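Local coordinates for regulatory protein BlaR1 (PDB 1NRF) that senses beta-lactam antibiotics outside the cell through its C-terminal penicillin-binding domain, probably by acylation of a serine, and is thought to pass the signal to the cytoplasm, at residues L165-F168 against E172-F175; K66-L71 against I135-E140; L159-I164 against A212-G217; T182-I187 against I216-T221. All coordinates share one frame; numbering follows the deposited sequence.

Contact 1 of 4, residues L165-F168 against E172-F175; sequences LKKF and EFDF
The C-terminal end of helix 158-170 turns here into the loop before helix 177-187, and K167 meets E172 and F173 of that loop. The turn lies at the surface of the penicillin-binding sensor domain. The backbone N of E172 donates to O of K167 at 2.8 Å, with an N-H...O angle of 151°. The bond runs from residue i+5 back to i. It is therefore one residue wider than an alpha-helical bond, and it ties E172 back to the last turn of the helix.

The K167 and F173 side chains cross at about a right angle. CB of K167 stands over one face of the F173 ring, displaced toward the rim, and makes a CH-pi contact 4.1 Å from the ring centroid. Further along, CD comes 3.5 Å from CE2 of F173. K167 has CG anti to its carbonyl carbon (chi1 -79°), and this sends the aliphatic chain past the ring.

E172 is extended beyond CG, and its carboxylate lies back over the start of K167. OE2 is 3.4 Å from CA of K167. The charged ends do not pair, for OE1 of E172 and NZ of K167 stay 4.9 Å apart. Any attraction is probably weak at this distance, and D170 adds a like charge close to OE2 of E172.

On the inner side, F168 packs on L71 and on helix 177-187, while F173 reaches I135. Within the loop, O of F173 sits over the centre of the F175 ring, 4.0 Å above its plane.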
loop_
_atom_site.group_PDB
_atom_site.type_symbol
_atom_site.label_atom_id
_atom_site.label_comp_id
_atom_site.label_asym_id
_atom_site.label_seq_id
_atom_site.Cartn_x
_atom_site.Cartn_y
_atom_site.Cartn_z
ATOM N N LEU A 165 5.236 6.204 -3.000
ATOM C CA LEU A 165 5.713 4.873 -3.371
ATOM C C LEU A 165 6.944 5.026 -4.276
ATOM O O LEU A 165 7.863 4.212 -4.205
ATOM C CB LEU A 165 4.631 4.082 -4.106
ATOM C CG LEU A 165 3.778 3.091 -3.305
ATOM C CD1 LEU A 165 2.606 2.607 -4.149
ATOM C CD2 LEU A 165 4.632 1.914 -2.871
ATOM N N LYS A 166 6.961 6.071 -5.112
ATOM C CA LYS A 166 8.092 6.327 -6.010
ATOM C C LYS A 166 9.295 6.800 -5.191
ATOM O O LYS A 166 10.438 6.402 -5.459
ATOM C CB LYS A 166 7.743 7.386 -7.061
ATOM C CG LYS A 166 8.915 7.714 -7.996
ATOM C CD LYS A 166 8.573 8.795 -8.996
ATOM C CE LYS A 166 9.806 9.260 -9.782
ATOM N NZ LYS A 166 10.348 8.249 -10.730
ATOM N N LYS A 167 9.036 7.652 -4.201
ATOM C CA LYS A 167 10.103 8.131 -3.320
ATOM C C LYS A 167 10.743 6.949 -2.584
ATOM O O LYS A 167 11.941 6.953 -2.290
ATOM C CB LYS A 167 9.556 9.131 -2.295
ATOM C CG LYS A 167 9.344 10.517 -2.853
ATOM C CD LYS A 167 9.420 11.536 -1.752
ATOM C CE LYS A 167 9.216 12.932 -2.298
ATOM N NZ LYS A 167 7.865 13.071 -2.907
ATOM N N PHE A 168 9.925 5.943 -2.277
ATOM C CA PHE A 168 10.402 4.748 -1.596
ATOM C C PHE A 168 11.248 3.905 -2.552
ATOM O O PHE A 168 12.363 3.491 -2.226
ATOM C CB PHE A 168 9.216 3.920 -1.097
ATOM C CG PHE A 168 9.529 2.461 -0.940
ATOM C CD1 PHE A 168 9.152 1.551 -1.919
ATOM C CD2 PHE A 168 10.237 2.005 0.166
ATOM C CE1 PHE A 168 9.475 0.208 -1.799
ATOM C CE2 PHE A 168 10.564 0.668 0.292
ATOM C CZ PHE A 168 10.182 -0.234 -0.694
ATOM N N GLU A 172 14.436 8.315 -2.248
ATOM C CA GLU A 172 14.705 9.742 -2.110
ATOM C C GLU A 172 14.688 10.083 -0.617
ATOM O O GLU A 172 15.067 11.172 -0.214
ATOM C CB GLU A 172 13.639 10.555 -2.849
ATOM C CG GLU A 172 13.590 10.264 -4.347
ATOM C CD GLU A 172 12.380 10.880 -5.042
ATOM O OE1 GLU A 172 12.203 12.118 -4.941
ATOM O OE2 GLU A 172 11.610 10.127 -5.690
ATOM N N PHE A 173 14.236 9.133 0.193
ATOM C CA PHE A 173 14.184 9.296 1.643
ATOM C C PHE A 173 15.519 8.883 2.259
ATOM O O PHE A 173 15.712 8.959 3.472
ATOM C CB PHE A 173 13.053 8.449 2.223
ATOM C CG PHE A 173 11.686 8.992 1.931
ATOM C CD1 PHE A 173 10.603 8.139 1.771
ATOM C CD2 PHE A 173 11.476 10.370 1.849
ATOM C CE1 PHE A 173 9.324 8.648 1.539
ATOM C CE2 PHE A 173 10.209 10.888 1.618
ATOM C CZ PHE A 173 9.128 10.028 1.463
ATOM N N ASP A 174 16.427 8.429 1.402
ATOM C CA ASP A 174 17.765 8.018 1.805
ATOM C C ASP A 174 17.839 7.115 3.038
ATOM O O ASP A 174 18.388 7.498 4.074
ATOM C CB ASP A 174 18.625 9.264 2.019
ATOM C CG ASP A 174 20.072 8.933 2.280
ATOM O OD1 ASP A 174 20.592 7.986 1.649
ATOM O OD2 ASP A 174 20.694 9.625 3.110
ATOM N N PHE A 175 17.271 5.920 2.919
ATOM C CA PHE A 175 17.302 4.941 3.997
ATOM C C PHE A 175 18.378 3.939 3.604
ATOM O O PHE A 175 18.815 3.923 2.459
ATOM C CB PHE A 175 15.950 4.229 4.125
ATOM C CG PHE A 175 14.868 5.075 4.745
ATOM C CD1 PHE A 175 15.053 5.653 5.998
ATOM C CD2 PHE A 175 13.663 5.294 4.076
ATOM C CE1 PHE A 175 14.059 6.436 6.579
ATOM C CE2 PHE A 175 12.665 6.072 4.642
ATOM C CZ PHE A 175 12.862 6.649 5.901
#

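Contact 2 of 4, residues K66-L71 against I135-E140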
loop_
_atom_site.group_PDB
_atom_site.type_symbol
_atom_site.label_atom_id
_atom_site.label_comp_id
_atom_site.label_asym_id
_atom_site.label_seq_id
_atom_site.Cartn_x
_atom_site.Cartn_y
_atom_site.Cartn_z
ATOM N N LYS A 66 1.532 -0.877 5.890
ATOM C CA LYS A 66 2.490 -1.861 6.396
ATOM C C LYS A 66 3.865 -1.785 5.708
ATOM O O LYS A 66 4.890 -2.142 6.295
ATOM C CB LYS A 66 1.919 -3.271 6.240
ATOM C CG LYS A 66 0.855 -3.664 7.258
ATOM C CD LYS A 66 0.333 -5.054 6.911
ATOM C CE LYS A 66 -0.579 -5.625 7.976
ATOM N NZ LYS A 66 -1.787 -4.813 8.184
ATOM N N VAL A 67 3.880 -1.321 4.463
ATOM C CA VAL A 67 5.121 -1.177 3.708
ATOM C C VAL A 67 6.050 -0.200 4.431
ATOM O O VAL A 67 7.243 -0.462 4.597
ATOM C CB VAL A 67 4.842 -0.645 2.269
ATOM C CG1 VAL A 67 6.146 -0.352 1.550
ATOM C CG2 VAL A 67 4.023 -1.670 1.480
ATOM N N PHE A 68 5.494 0.922 4.869
ATOM C CA PHE A 68 6.291 1.924 5.556
ATOM C C PHE A 68 6.489 1.561 7.017
ATOM O O PHE A 68 7.480 1.944 7.629
ATOM C CB PHE A 68 5.649 3.305 5.412
ATOM C CG PHE A 68 5.649 3.818 4.002
ATOM C CD1 PHE A 68 4.662 3.425 3.102
ATOM C CD2 PHE A 68 6.668 4.646 3.554
ATOM C CE1 PHE A 68 4.693 3.847 1.775
ATOM C CE2 PHE A 68 6.709 5.075 2.228
ATOM C CZ PHE A 68 5.717 4.672 1.336
ATOM N N SER A 69 5.543 0.818 7.572
ATOM C CA SER A 69 5.657 0.373 8.952
ATOM C C SER A 69 6.881 -0.540 9.011
ATOM O O SER A 69 7.712 -0.439 9.916
ATOM C CB SER A 69 4.409 -0.415 9.364
ATOM O OG SER A 69 4.587 -1.017 10.638
ATOM N N ALA A 70 6.980 -1.425 8.023
ATOM C CA ALA A 70 8.082 -2.376 7.926
ATOM C C ALA A 70 9.431 -1.679 7.734
ATOM O O ALA A 70 10.445 -2.107 8.275
ATOM C CB ALA A 70 7.822 -3.342 6.774
ATOM N N LEU A 71 9.429 -0.598 6.963
ATOM C CA LEU A 71 10.646 0.153 6.685
ATOM C C LEU A 71 11.195 0.836 7.940
ATOM O O LEU A 71 12.404 0.869 8.160
ATOM C CB LEU A 71 10.370 1.195 5.600
ATOM C CG LEU A 71 11.554 2.026 5.099
ATOM C CD1 LEU A 71 12.661 1.136 4.540
ATOM C CD2 LEU A 71 11.035 2.970 4.033
ATOM N N ILE A 135 8.751 11.415 6.433
ATOM C CA ILE A 135 8.467 11.023 5.053
ATOM C C ILE A 135 7.201 11.699 4.534
ATOM O O ILE A 135 6.722 11.378 3.440
ATOM C CB ILE A 135 8.300 9.488 4.905
ATOM C CG1 ILE A 135 7.095 9.011 5.718
ATOM C CG2 ILE A 135 9.584 8.783 5.322
ATOM C CD1 ILE A 135 6.744 7.548 5.501
ATOM N N HIS A 136 6.685 12.644 5.320
ATOM C CA HIS A 136 5.457 13.371 5.001
ATOM C C HIS A 136 4.394 12.450 4.386
ATOM O O HIS A 136 4.027 12.570 3.214
ATOM C CB HIS A 136 5.750 14.564 4.073
ATOM C CG HIS A 136 4.647 15.583 4.038
ATOM N ND1 HIS A 136 4.886 16.938 3.938
ATOM C CD2 HIS A 136 3.299 15.443 4.107
ATOM C CE1 HIS A 136 3.735 17.588 3.950
ATOM N NE2 HIS A 136 2.758 16.705 4.053
ATOM N N TYR A 137 3.898 11.534 5.210
ATOM C CA TYR A 137 2.890 10.575 4.796
ATOM C C TYR A 137 1.466 11.097 5.002
ATOM O O TYR A 137 0.984 11.212 6.130
ATOM C CB TYR A 137 3.095 9.268 5.559
ATOM C CG TYR A 137 2.263 8.107 5.053
ATOM C CD1 TYR A 137 0.882 8.053 5.272
ATOM C CD2 TYR A 137 2.863 7.037 4.393
ATOM C CE1 TYR A 137 0.132 6.963 4.849
ATOM C CE2 TYR A 137 2.117 5.941 3.971
ATOM C CZ TYR A 137 0.757 5.913 4.203
ATOM O OH TYR A 137 0.030 4.830 3.788
ATOM N N GLY A 138 0.803 11.409 3.894
ATOM C CA GLY A 138 -0.561 11.899 3.949
ATOM C C GLY A 138 -0.734 13.094 4.858
ATOM O O GLY A 138 0.095 13.988 4.877
ATOM N N ASN A 139 -1.820 13.110 5.618
ATOM C CA ASN A 139 -2.079 14.216 6.522
ATOM C C ASN A 139 -1.133 14.176 7.715
ATOM O O ASN A 139 -1.081 15.119 8.504
ATOM C CB ASN A 139 -3.542 14.190 6.993
ATOM C CG ASN A 139 -3.902 12.929 7.767
ATOM O OD1 ASN A 139 -3.042 12.108 8.089
ATOM N ND2 ASN A 139 -5.191 12.778 8.076
ATOM N N GLU A 140 -0.380 13.082 7.829
ATOM C CA GLU A 140 0.576 12.890 8.919
ATOM C C GLU A 140 -0.059 12.726 10.308
ATOM O O GLU A 140 0.662 12.653 11.296
ATOM C CB GLU A 140 1.575 14.060 8.961
ATOM C CG GLU A 140 2.538 14.108 7.783
ATOM C CD GLU A 140 3.470 15.309 7.831
ATOM O OE1 GLU A 140 4.450 15.338 7.060
ATOM O OE2 GLU A 140 3.222 16.231 8.633
#
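F68 of helix 66-76 packs against I135 and Y137, which follow the end of helix 125-134. The two aromatic rings form a T-shaped (edge-to-face) pair. Y137 gives the edge and F68 the face, with centroids 5.4 Å apart and planes at 77°. The closest approach is CE2 of Y137 to CD1 of F68, 3.7 Å. On Y137, CG is anti to the backbone N (chi1 -170°), and the ring reaches across to the helix with its CE2 side leading.

I135 meets a different part of the same phenyl ring. Its CG1 takes the crowded position between backbone N and carbonyl carbon (chi1 63°). The chain then runs straight on, and the CD1 methyl arrives obliquely, 3.5 Å from CD2 of F68.

The backbone helps to place both residues. H136, with positive phi, is the C-prime residue of a Schellman motif that ends the helix: N of Y137 bonds to O of L132 and N of H136 to O of K133. A type II' turn from Y137 to E140 follows. The Y137 ring also meets Y65 edge-to-face and touches P61, while F68 lies on Y131.

K66 of the SxxK pattern is on the same helix as F68, and its NZ bonds to OG of S63, the probable acylation site. Between the two segments the contact is wholly apolar, so it rests on shape and ring orientation rather than on polar bonds.

Contact 3 of 4, residues L159-I164 against A212-G217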
loop_
_atom_site.group_PDB
_atom_site.type_symbol
_atom_site.label_atom_id
_atom_site.label_comp_id
_atom_site.label_asym_id
_atom_site.label_seq_id
_atom_site.Cartn_x
_atom_site.Cartn_y
_atom_site.Cartn_z
ATOM N N LEU A 159 -3.372 9.397 -5.036
ATOM C CA LEU A 159 -2.334 10.153 -5.734
ATOM C C LEU A 159 -1.099 10.279 -4.844
ATOM O O LEU A 159 0.039 10.125 -5.307
ATOM C CB LEU A 159 -2.860 11.545 -6.097
ATOM C CG LEU A 159 -1.887 12.463 -6.837
ATOM C CD1 LEU A 159 -1.453 11.807 -8.137
ATOM C CD2 LEU A 159 -2.554 13.801 -7.105
ATOM N N GLU A 160 -1.326 10.565 -3.566
ATOM C CA GLU A 160 -0.226 10.682 -2.617
ATOM C C GLU A 160 0.484 9.333 -2.479
ATOM O O GLU A 160 1.708 9.269 -2.384
ATOM C CB GLU A 160 -0.745 11.149 -1.260
ATOM C CG GLU A 160 -0.897 12.662 -1.134
ATOM C CD GLU A 160 -1.591 13.089 0.167
ATOM O OE1 GLU A 160 -1.493 14.277 0.523
ATOM O OE2 GLU A 160 -2.243 12.250 0.830
ATOM N N GLN A 161 -0.289 8.258 -2.474
ATOM C CA GLN A 161 0.277 6.917 -2.375
ATOM C C GLN A 161 1.309 6.698 -3.497
ATOM O O GLN A 161 2.442 6.290 -3.233
ATOM C CB GLN A 161 -0.833 5.858 -2.488
ATOM C CG GLN A 161 -1.803 5.779 -1.314
ATOM C CD GLN A 161 -1.350 4.806 -0.223
ATOM O OE1 GLN A 161 -2.174 4.257 0.513
ATOM N NE2 GLN A 161 -0.043 4.601 -0.113
ATOM N N VAL A 162 0.910 6.972 -4.741
ATOM C CA VAL A 162 1.795 6.812 -5.900
ATOM C C VAL A 162 3.068 7.640 -5.760
ATOM O O VAL A 162 4.173 7.124 -5.948
ATOM C CB VAL A 162 1.080 7.210 -7.245
ATOM C CG1 VAL A 162 2.109 7.399 -8.358
ATOM C CG2 VAL A 162 0.060 6.125 -7.656
ATOM N N ASN A 163 2.926 8.916 -5.406
ATOM C CA ASN A 163 4.100 9.773 -5.281
ATOM C C ASN A 163 5.075 9.307 -4.211
ATOM O O ASN A 163 6.287 9.335 -4.431
ATOM C CB ASN A 163 3.697 11.237 -5.026
ATOM C CG ASN A 163 2.962 11.861 -6.210
ATOM O OD1 ASN A 163 3.186 11.491 -7.360
ATOM N ND2 ASN A 163 2.093 12.814 -5.928
ATOM N N ILE A 164 4.564 8.870 -3.058
ATOM C CA ILE A 164 5.463 8.425 -1.995
ATOM C C ILE A 164 6.009 7.022 -2.287
ATOM O O ILE A 164 7.124 6.694 -1.887
ATOM C CB ILE A 164 4.777 8.512 -0.576
ATOM C CG1 ILE A 164 5.858 8.563 0.509
ATOM C CG2 ILE A 164 3.813 7.341 -0.346
ATOM C CD1 ILE A 164 5.316 8.833 1.919
ATOM N N ALA A 212 -14.232 -0.477 2.173
ATOM C CA ALA A 212 -13.268 0.261 1.365
ATOM C C ALA A 212 -12.084 -0.638 1.069
ATOM O O ALA A 212 -11.711 -1.466 1.892
ATOM C CB ALA A 212 -12.807 1.496 2.101
ATOM N N GLY A 213 -11.505 -0.484 -0.116
ATOM C CA GLY A 213 -10.367 -1.302 -0.489
ATOM C C GLY A 213 -9.241 -0.545 -1.170
ATOM O O GLY A 213 -9.475 0.393 -1.937
ATOM N N TRP A 214 -8.015 -0.976 -0.893
ATOM C CA TRP A 214 -6.814 -0.373 -1.457
ATOM C C TRP A 214 -5.925 -1.404 -2.137
ATOM O O TRP A 214 -5.829 -2.551 -1.709
ATOM C CB TRP A 214 -5.918 0.236 -0.376
ATOM C CG TRP A 214 -6.187 1.607 0.140
ATOM C CD1 TRP A 214 -6.610 1.923 1.399
ATOM C CD2 TRP A 214 -5.819 2.850 -0.482
ATOM N NE1 TRP A 214 -6.510 3.274 1.610
ATOM C CE2 TRP A 214 -6.027 3.873 0.477
ATOM C CE3 TRP A 214 -5.327 3.199 -1.750
ATOM C CZ2 TRP A 214 -5.757 5.227 0.210
ATOM C CZ3 TRP A 214 -5.060 4.546 -2.020
ATOM C CH2 TRP A 214 -5.275 5.542 -1.041
ATOM N N PHE A 215 -5.265 -0.973 -3.199
ATOM C CA PHE A 215 -4.288 -1.800 -3.874
ATOM C C PHE A 215 -3.321 -0.846 -4.552
ATOM O O PHE A 215 -3.647 -0.207 -5.557
ATOM C CB PHE A 215 -4.893 -2.767 -4.889
ATOM C CG PHE A 215 -3.882 -3.728 -5.436
ATOM C CD1 PHE A 215 -3.145 -4.527 -4.571
ATOM C CD2 PHE A 215 -3.580 -3.755 -6.792
ATOM C CE1 PHE A 215 -2.109 -5.333 -5.044
ATOM C CE2 PHE A 215 -2.549 -4.556 -7.284
ATOM C CZ PHE A 215 -1.806 -5.347 -6.406
ATOM N N ILE A 216 -2.138 -0.737 -3.959
ATOM C CA ILE A 216 -1.097 0.141 -4.451
ATOM C C ILE A 216 0.125 -0.695 -4.772
ATOM O O ILE A 216 0.230 -1.833 -4.335
ATOM C CB ILE A 216 -0.715 1.210 -3.386
ATOM C CG1 ILE A 216 0.043 0.558 -2.216
ATOM C CG2 ILE A 216 -1.974 1.887 -2.872
ATOM C CD1 ILE A 216 0.486 1.547 -1.145
ATOM N N GLY A 217 1.046 -0.122 -5.535
ATOM C CA GLY A 217 2.248 -0.842 -5.891
ATOM C C GLY A 217 2.828 -0.331 -7.191
ATOM O O GLY A 217 2.542 0.783 -7.623
#
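W214 is the first residue of strand 211-220 here to meet Q161 of helix 158-170. The side chains approach from opposite directions. OE1 of Q161 stands 3.6 Å above one face of the indole, offset toward the rim. The amide plane is steeply inclined to the ring, at 79°. CG of Q161 also touches the benzo part, 3.5 Å from CH2 of W214. The bend at chi2 (-90°) swings the amide so that OE1 stands over the indole to which CG already comes close. NE1 of W214 is hydrogen-bonded to O of A60, and its ring and H231 meet edge-to-face.

Next along the strand, F215 turns to the other side of the sheet, onto A244 and A247 of helix 239-253. I216 comes back to the Q161 side. Its CD1 lies 3.3 Å from NE2 of Q161, and its CG2 packs 4.0 Å from CD of Q161. At G217, CD1 of L165 of helix 158-170 packs at the backbone N.

OE1 thus faces the indole, while NE2 and CD of Q161 lie against I216. The contact is apolar packing around a buried amide, whose OE1 is hydrogen-bonded to OG1 of T64, the residue after S63, the probable acylation site.

Contact 4 of 4, residues T182-I187 against I216-T221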
loop_
_atom_site.group_PDB
_atom_site.type_symbol
_atom_site.label_atom_id
_atom_site.label_comp_id
_atom_site.label_asym_id
_atom_site.label_seq_id
_atom_site.Cartn_x
_atom_site.Cartn_y
_atom_site.Cartn_z
ATOM N N THR A 182 14.771 -4.977 1.206
ATOM C CA THR A 182 14.044 -5.921 2.047
ATOM C C THR A 182 12.538 -5.697 1.954
ATOM O O THR A 182 11.773 -6.648 1.820
ATOM C CB THR A 182 14.468 -5.799 3.526
ATOM O OG1 THR A 182 15.895 -5.892 3.631
ATOM C CG2 THR A 182 13.838 -6.916 4.341
ATOM N N VAL A 183 12.112 -4.439 2.031
ATOM C CA VAL A 183 10.687 -4.124 1.934
ATOM C C VAL A 183 10.198 -4.409 0.521
ATOM O O VAL A 183 9.036 -4.781 0.317
ATOM C CB VAL A 183 10.400 -2.641 2.278
ATOM C CG1 VAL A 183 8.957 -2.303 1.955
ATOM C CG2 VAL A 183 10.679 -2.390 3.757
ATOM N N LYS A 184 11.095 -4.233 -0.447
ATOM C CA LYS A 184 10.763 -4.474 -1.845
ATOM C C LYS A 184 10.426 -5.941 -2.063
ATOM O O LYS A 184 9.448 -6.255 -2.729
ATOM C CB LYS A 184 11.918 -4.047 -2.760
ATOM C CG LYS A 184 11.795 -2.611 -3.233
ATOM C CD LYS A 184 12.963 -2.157 -4.111
ATOM C CE LYS A 184 12.667 -0.779 -4.711
ATOM N NZ LYS A 184 13.762 -0.213 -5.560
ATOM N N ASP A 185 11.225 -6.835 -1.480
ATOM C CA ASP A 185 10.983 -8.269 -1.612
ATOM C C ASP A 185 9.714 -8.700 -0.891
ATOM O O ASP A 185 9.011 -9.594 -1.353
ATOM C CB ASP A 185 12.151 -9.081 -1.051
ATOM C CG ASP A 185 13.453 -8.797 -1.756
ATOM O OD1 ASP A 185 13.452 -8.744 -3.004
ATOM O OD2 ASP A 185 14.482 -8.641 -1.063
ATOM N N SER A 186 9.427 -8.075 0.245
ATOM C CA SER A 186 8.240 -8.423 1.018
ATOM C C SER A 186 6.938 -8.235 0.238
ATOM O O SER A 186 5.947 -8.913 0.507
ATOM C CB SER A 186 8.184 -7.585 2.299
ATOM O OG SER A 186 8.104 -6.199 1.996
ATOM N N ILE A 187 6.939 -7.317 -0.723
ATOM C CA ILE A 187 5.740 -7.044 -1.508
ATOM C C ILE A 187 5.793 -7.468 -2.981
ATOM O O ILE A 187 4.830 -7.266 -3.717
ATOM C CB ILE A 187 5.400 -5.561 -1.452
ATOM C CG1 ILE A 187 6.555 -4.758 -2.044
ATOM C CG2 ILE A 187 5.130 -5.151 -0.008
ATOM C CD1 ILE A 187 6.240 -3.315 -2.272
ATOM N N ILE A 216 -2.138 -0.737 -3.959
ATOM C CA ILE A 216 -1.097 0.141 -4.451
ATOM C C ILE A 216 0.125 -0.695 -4.772
ATOM O O ILE A 216 0.230 -1.833 -4.335
ATOM C CB ILE A 216 -0.715 1.210 -3.386
ATOM C CG1 ILE A 216 0.043 0.558 -2.216
ATOM C CG2 ILE A 216 -1.974 1.887 -2.872
ATOM C CD1 ILE A 216 0.486 1.547 -1.145
ATOM N N GLY A 217 1.046 -0.122 -5.535
ATOM C CA GLY A 217 2.248 -0.842 -5.891
ATOM C C GLY A 217 2.828 -0.331 -7.191
ATOM O O GLY A 217 2.542 0.783 -7.623
ATOM N N TYR A 218 3.657 -1.145 -7.826
ATOM C CA TYR A 218 4.261 -0.734 -9.076
ATOM C C TYR A 218 4.627 -1.918 -9.968
ATOM O O TYR A 218 4.628 -3.076 -9.544
ATOM C CB TYR A 218 5.490 0.141 -8.784
ATOM C CG TYR A 218 6.365 -0.414 -7.694
ATOM C CD1 TYR A 218 7.345 -1.364 -7.975
ATOM C CD2 TYR A 218 6.165 -0.046 -6.360
ATOM C CE1 TYR A 218 8.104 -1.939 -6.956
ATOM C CE2 TYR A 218 6.913 -0.618 -5.337
ATOM C CZ TYR A 218 7.880 -1.562 -5.640
ATOM O OH TYR A 218 8.606 -2.148 -4.636
ATOM N N VAL A 219 4.890 -1.612 -11.228
ATOM C CA VAL A 219 5.280 -2.627 -12.190
ATOM C C VAL A 219 6.653 -2.238 -12.715
ATOM O O VAL A 219 6.868 -1.100 -13.161
ATOM C CB VAL A 219 4.292 -2.708 -13.375
ATOM C CG1 VAL A 219 4.825 -3.674 -14.427
ATOM C CG2 VAL A 219 2.923 -3.169 -12.885
ATOM N N GLU A 220 7.587 -3.174 -12.643
ATOM C CA GLU A 220 8.924 -2.904 -13.133
ATOM C C GLU A 220 9.149 -3.604 -14.460
ATOM O O GLU A 220 9.025 -4.828 -14.547
ATOM C CB GLU A 220 9.963 -3.396 -12.135
ATOM C CG GLU A 220 9.701 -2.941 -10.726
ATOM C CD GLU A 220 10.613 -3.615 -9.741
ATOM O OE1 GLU A 220 11.762 -3.148 -9.580
ATOM O OE2 GLU A 220 10.178 -4.622 -9.139
ATOM N N THR A 221 9.464 -2.826 -15.493
ATOM C CA THR A 221 9.757 -3.402 -16.800
ATOM C C THR A 221 11.266 -3.277 -17.029
ATOM O O THR A 221 12.016 -2.848 -16.138
ATOM C CB THR A 221 8.994 -2.696 -17.961
ATOM O OG1 THR A 221 9.464 -1.345 -18.116
ATOM C CG2 THR A 221 7.477 -2.710 -17.691
HETATM O O HOH W 1 9.203 -5.111 -5.023
#
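Y218 places CG (chi1 45°), and I187 places CG1 (chi1 61°), between the backbone N and the carbonyl carbon. These torsions carry the phenol of Y218 out from the strand and the CD1 methyl of I187 across to it. CD1 lies 3.5 Å from OH of Y218 and 4.1 Å from CZ, reaching the ring obliquely. CG of K184 also touches this hydroxyl, 3.5 Å from OH. Both side chains cross the tyrosine at about a right angle.

A water joins the two segments. It donates to O of K184 at 2.6 Å and is hydrogen-bonded to OH of Y218 at 3.0 Å. The phenol oxygen therefore has a polar partner beside the two aliphatic groups. Beyond CG the K184 chain is extended and leads away to Y169, where NZ bonds to the backbone O and makes a cation-pi contact with the ring. Y169 also meets the Y218 ring edge-to-face.

The contact joins helix 177-187 to strand 211-220. I187 and V183 also rest on V67 of helix 66-76, F168 of helix 158-170 packs on V183 and K184, and Y218 touches S198 of the adjoining strand 195-205.

In the fold
From the N terminus, contact 2 closes first, bringing the loop after helix 125-134 back to helix 66-76 over 64 residues. Contact 3 opens next, on helix 158-170, and closes on strand 211-220. Contact 1 falls entirely within that span and closes the short turn at the end of the same helix. Contact 4 opens on helix 177-187, also within the span, but runs past its end, so contacts 3 and 4 overlap at I216 and G217. Contacts 1 and 2, each joining a helix to a loop, meet where F175 packs on L71. They hold the helical part together, while contacts 3 and 4 join it to strand 211-220 of the sheet.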